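Local structure of ORF10 (Moritella marina, 6RIW) at residues V560-N563 with A564-G568; A676-L679 with F680-D684. The protein forms the ketosynthase-chain length factor didomain of a polyunsaturated fatty acid synthase protein that probably lengthens acyl chains by carbon-carbon condensation. One frame throughout, in Å; residues are numbered along the deposited sequence.

Contact 1: residues V560-N563 with A564-G568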
loop_
_atom_site.group_PDB
_atom_site.type_symbol
_atom_site.label_atom_id
_atom_site.label_comp_id
_atom_site.label_asym_id
_atom_site.label_seq_id
_atom_site.Cartn_x
_atom_site.Cartn_y
_atom_site.Cartn_z
ATOM N N VAL A 560 -8.119 -5.120 -16.490
ATOM C CA VAL A 560 -9.375 -5.667 -15.972
ATOM C C VAL A 560 -10.283 -4.549 -15.474
ATOM O O VAL A 560 -11.510 -4.628 -15.623
ATOM C CB VAL A 560 -9.147 -6.743 -14.885
ATOM C CG1 VAL A 560 -8.417 -7.960 -15.457
ATOM C CG2 VAL A 560 -8.408 -6.180 -13.630
ATOM N N ALA A 561 -9.709 -3.498 -14.878
ATOM C CA ALA A 561 -10.528 -2.391 -14.384
ATOM C C ALA A 561 -11.209 -1.665 -15.536
ATOM O O ALA A 561 -12.401 -1.337 -15.461
ATOM C CB ALA A 561 -9.680 -1.388 -13.586
ATOM N N ASP A 562 -10.460 -1.416 -16.608
ATOM C CA ASP A 562 -11.020 -0.786 -17.806
ATOM C C ASP A 562 -12.170 -1.612 -18.370
ATOM O O ASP A 562 -13.228 -1.071 -18.710
ATOM C CB ASP A 562 -9.917 -0.619 -18.854
ATOM C CG ASP A 562 -10.344 0.260 -20.033
ATOM O OD1 ASP A 562 -10.879 1.364 -19.812
ATOM O OD2 ASP A 562 -10.114 -0.165 -21.183
ATOM N N ASN A 563 -11.979 -2.929 -18.472
ATOM C CA ASN A 563 -13.017 -3.798 -19.018
ATOM C C ASN A 563 -14.242 -3.838 -18.110
ATOM O O ASN A 563 -15.384 -3.784 -18.593
ATOM C CB ASN A 563 -12.463 -5.210 -19.241
ATOM C CG ASN A 563 -11.513 -5.278 -20.415
ATOM O OD1 ASN A 563 -11.540 -4.417 -21.292
ATOM N ND2 ASN A 563 -10.671 -6.301 -20.443
ATOM N N ALA A 564 -14.033 -3.909 -16.788
ATOM C CA ALA A 564 -15.165 -3.895 -15.869
ATOM C C ALA A 564 -15.938 -2.573 -15.963
ATOM O O ALA A 564 -17.176 -2.562 -15.901
ATOM C CB ALA A 564 -14.679 -4.158 -14.431
ATOM N N ALA A 565 -15.223 -1.453 -16.128
ATOM C CA ALA A 565 -15.880 -0.151 -16.226
ATOM C C ALA A 565 -16.752 -0.073 -17.471
ATOM O O ALA A 565 -17.877 0.442 -17.422
ATOM C CB ALA A 565 -14.839 0.969 -16.238
ATOM N N LYS A 566 -16.257 -0.610 -18.589
ATOM C CA LYS A 566 -17.061 -0.671 -19.808
ATOM C C LYS A 566 -18.267 -1.582 -19.630
ATOM O O LYS A 566 -19.388 -1.232 -20.025
ATOM C CB LYS A 566 -16.202 -1.148 -20.979
ATOM C CG LYS A 566 -15.233 -0.090 -21.502
ATOM C CD LYS A 566 -14.156 -0.712 -22.392
ATOM C CE LYS A 566 -13.184 0.341 -22.898
ATOM N NZ LYS A 566 -12.094 -0.317 -23.666
ATOM N N ASP A 567 -18.057 -2.753 -19.024
ATOM C CA ASP A 567 -19.136 -3.702 -18.787
ATOM C C ASP A 567 -20.205 -3.109 -17.877
ATOM O O ASP A 567 -21.394 -3.418 -18.030
ATOM C CB ASP A 567 -18.542 -4.988 -18.190
ATOM C CG ASP A 567 -19.551 -6.126 -18.064
ATOM O OD1 ASP A 567 -20.312 -6.395 -19.022
ATOM O OD2 ASP A 567 -19.558 -6.792 -17.004
ATOM N N GLY A 568 -19.809 -2.250 -16.938
ATOM C CA GLY A 568 -20.756 -1.587 -16.070
ATOM C C GLY A 568 -21.396 -0.335 -16.629
ATOM O O GLY A 568 -22.145 0.328 -15.907
#
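Lys566 reaches back over one helical turn to Asp562, and a salt bridge joins the ends of the two side chains. Its course begins at CB, 3.6 Å from the carbonyl O of Asn563. With chi1 at -74°, CG stands opposite the lysine's own carbonyl carbon and turns back along the helix, so that the methylenes pass the backbone of the preceding turn. CG lies 3.6 Å from Asp562 O and CD 3.8 Å from that same oxygen. The chain then runs fully extended: CE comes within 3.6 Å of Asp562 OD2, and NZ ends 3.2 Å from OD2. The ammonium approaches from above the carboxylate, 37° out of its plane. The Asp562 side chain sets out away from the following turn, but with chi1 at -169° its carboxylate end comes nearer to Lys566.

Beneath the side chains run the i to i+4 bonds of a regular alpha-helix, among them Lys566 N to Asp562 O at 3.1 Å, Ala564 N to Val560 O at 2.9 Å and Asp567 N to Asn563 O at 2.9 Å. The buried carboxylate of Asp562 has further partners, since OD1 is bound by Arg539 in a salt bridge and by the indole N-H of Trp653. Lys566 and Arg539 thus gather round one anion, which would probably stabilise its negative charge. Asn563 ND2 turns instead to Asp475, and Asp567 to Tyr762, His889 and the backbone N of Met474.

In the second ketosynthase-like region, this end of helix 552-567 packs through alanines and Val560. Ala561 and Ala565, a turn apart, rest on Ile649 and Trp653 of helix 642-653, whereas Val560 and Ala564 lie on strand 741-752, Val560 also touching Asp475 and His477 of strand 469-478.

Contact 2: residues A676-L679 with F680-D684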
loop_
_atom_site.group_PDB
_atom_site.type_symbol
_atom_site.label_atom_id
_atom_site.label_comp_id
_atom_site.label_asym_id
_atom_site.label_seq_id
_atom_site.Cartn_x
_atom_site.Cartn_y
_atom_site.Cartn_z
ATOM N N ALA A 676 -16.335 0.526 0.117
ATOM C CA ALA A 676 -17.232 1.026 -0.927
ATOM C C ALA A 676 -18.622 1.325 -0.355
ATOM O O ALA A 676 -19.209 2.383 -0.629
ATOM C CB ALA A 676 -17.314 0.025 -2.075
ATOM N N GLU A 677 -19.155 0.409 0.459
ATOM C CA GLU A 677 -20.419 0.690 1.153
ATOM C C GLU A 677 -20.333 2.009 1.919
ATOM O O GLU A 677 -21.223 2.868 1.839
ATOM C CB GLU A 677 -20.763 -0.459 2.107
ATOM C CG GLU A 677 -22.054 -0.233 2.881
ATOM C CD GLU A 677 -22.223 -1.141 4.092
ATOM O OE1 GLU A 677 -21.666 -0.816 5.173
ATOM O OE2 GLU A 677 -22.945 -2.164 3.973
ATOM N N ASN A 678 -19.239 2.203 2.644
ATOM C CA ASN A 678 -19.129 3.403 3.455
ATOM C C ASN A 678 -19.027 4.647 2.582
ATOM O O ASN A 678 -19.562 5.708 2.940
ATOM C CB ASN A 678 -17.926 3.289 4.379
ATOM C CG ASN A 678 -18.201 3.863 5.717
ATOM O OD1 ASN A 678 -18.788 3.202 6.585
ATOM N ND2 ASN A 678 -17.790 5.109 5.908
ATOM N N LEU A 679 -18.357 4.537 1.427
ATOM C CA LEU A 679 -18.240 5.693 0.540
ATOM C C LEU A 679 -19.610 6.144 0.030
ATOM O O LEU A 679 -19.878 7.347 -0.094
ATOM C CB LEU A 679 -17.304 5.369 -0.630
ATOM C CG LEU A 679 -15.803 5.312 -0.291
ATOM C CD1 LEU A 679 -15.003 4.934 -1.536
ATOM C CD2 LEU A 679 -15.280 6.635 0.272
ATOM N N PHE A 680 -20.492 5.196 -0.272
ATOM C CA PHE A 680 -21.827 5.575 -0.717
ATOM C C PHE A 680 -22.629 6.205 0.416
ATOM O O PHE A 680 -23.463 7.083 0.169
ATOM C CB PHE A 680 -22.552 4.363 -1.293
ATOM C CG PHE A 680 -22.001 3.893 -2.617
ATOM C CD1 PHE A 680 -21.852 4.766 -3.674
ATOM C CD2 PHE A 680 -21.655 2.558 -2.797
ATOM C CE1 PHE A 680 -21.361 4.327 -4.908
ATOM C CE2 PHE A 680 -21.158 2.104 -4.016
ATOM C CZ PHE A 680 -21.010 2.992 -5.077
ATOM N N GLN A 681 -22.375 5.801 1.665
ATOM C CA GLN A 681 -23.100 6.397 2.783
ATOM C C GLN A 681 -22.659 7.826 3.070
ATOM O O GLN A 681 -23.446 8.616 3.604
ATOM C CB GLN A 681 -22.907 5.564 4.049
ATOM C CG GLN A 681 -23.601 4.216 4.034
ATOM C CD GLN A 681 -23.398 3.489 5.336
ATOM O OE1 GLN A 681 -22.426 2.764 5.495
ATOM N NE2 GLN A 681 -24.285 3.715 6.294
ATOM N N THR A 682 -21.399 8.167 2.792
ATOM C CA THR A 682 -20.831 9.408 3.306
ATOM C C THR A 682 -20.474 10.418 2.226
ATOM O O THR A 682 -20.008 11.513 2.563
ATOM C CB THR A 682 -19.581 9.131 4.156
ATOM O OG1 THR A 682 -18.571 8.502 3.353
ATOM C CG2 THR A 682 -19.910 8.222 5.319
ATOM N N SER A 683 -20.671 10.103 0.952
ATOM C CA SER A 683 -20.245 11.006 -0.108
ATOM C C SER A 683 -21.233 10.883 -1.252
ATOM O O SER A 683 -22.199 10.115 -1.178
ATOM C CB SER A 683 -18.815 10.702 -0.584
ATOM O OG SER A 683 -18.785 9.538 -1.389
ATOM N N ASP A 684 -20.998 11.657 -2.312
ATOM C CA ASP A 684 -21.857 11.647 -3.493
ATOM C C ASP A 684 -21.282 10.817 -4.632
ATOM O O ASP A 684 -21.769 10.912 -5.768
ATOM C CB ASP A 684 -22.112 13.078 -3.974
ATOM C CG ASP A 684 -22.769 13.926 -2.911
ATOM O OD1 ASP A 684 -23.647 13.391 -2.188
ATOM O OD2 ASP A 684 -22.394 15.118 -2.789
#
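Thr682 and Ser683 each turn a hydroxyl back onto a carbonyl of the preceding turn, where helix 668-682 ends. Thr682 OG1 gives a 3.0 Å hydrogen bond to Asn678 O from above the carbonyl plane; chi1 of 61° holds OG1 between the backbone N and carbonyl carbon, on the side of that oxygen. The weak 3.1 Å bond from Thr682 N shares this acceptor. Leu679 O takes three donors: Ser683 OG at 2.8 Å, and the backbone N atoms of Thr682 and Ser683, both weakly. Just before this the pattern is still regular, with Phe680 N bonded to Ala676 O at 3.1 Å.

The helix belongs to a thiolase-type fold and packs against its counterpart from the first ketosynthase region, Leu679 meeting Leu205 of helix 198-211. From that region Lys214 makes a salt bridge with Glu677 OE1 and a hydrogen bond with Asn678 OD1, which Thr212 OG1 also binds; Asn678 ND2 bonds weakly to Asp208 O. Glu677 OE2 forms a separate salt bridge with Arg466.

Gln681 runs alongside Glu677, its amide turned 87° from the carboxylate, and the two OE1 atoms stay 3.7 Å apart. Its NE2 instead donates to Lys464 O, while Lys464 NZ bonds to the carbonyl oxygens of Phe680 and Ser683.

Contact 1 precedes contact 2 along the chain, and both lie towards the C-terminal ends of helices, 552-567 and 668-682, in the second ketosynthase family region, consistent with the chain length factor. Their centres are 21 Å apart and their nearest atoms about 11 Å, so they do not touch. Two adjacent, antiparallel-paired strands relate them: Val560 and Ala564 pack on strand 741-752, Ala676 and Phe680 on strand 687-694. Contact 2 also borders the first ketosynthase region, where the side chain of Thr682 is about 4 Å from that of Met1, a magnesium-site residue, and about 11 Å from the bound magnesium ion.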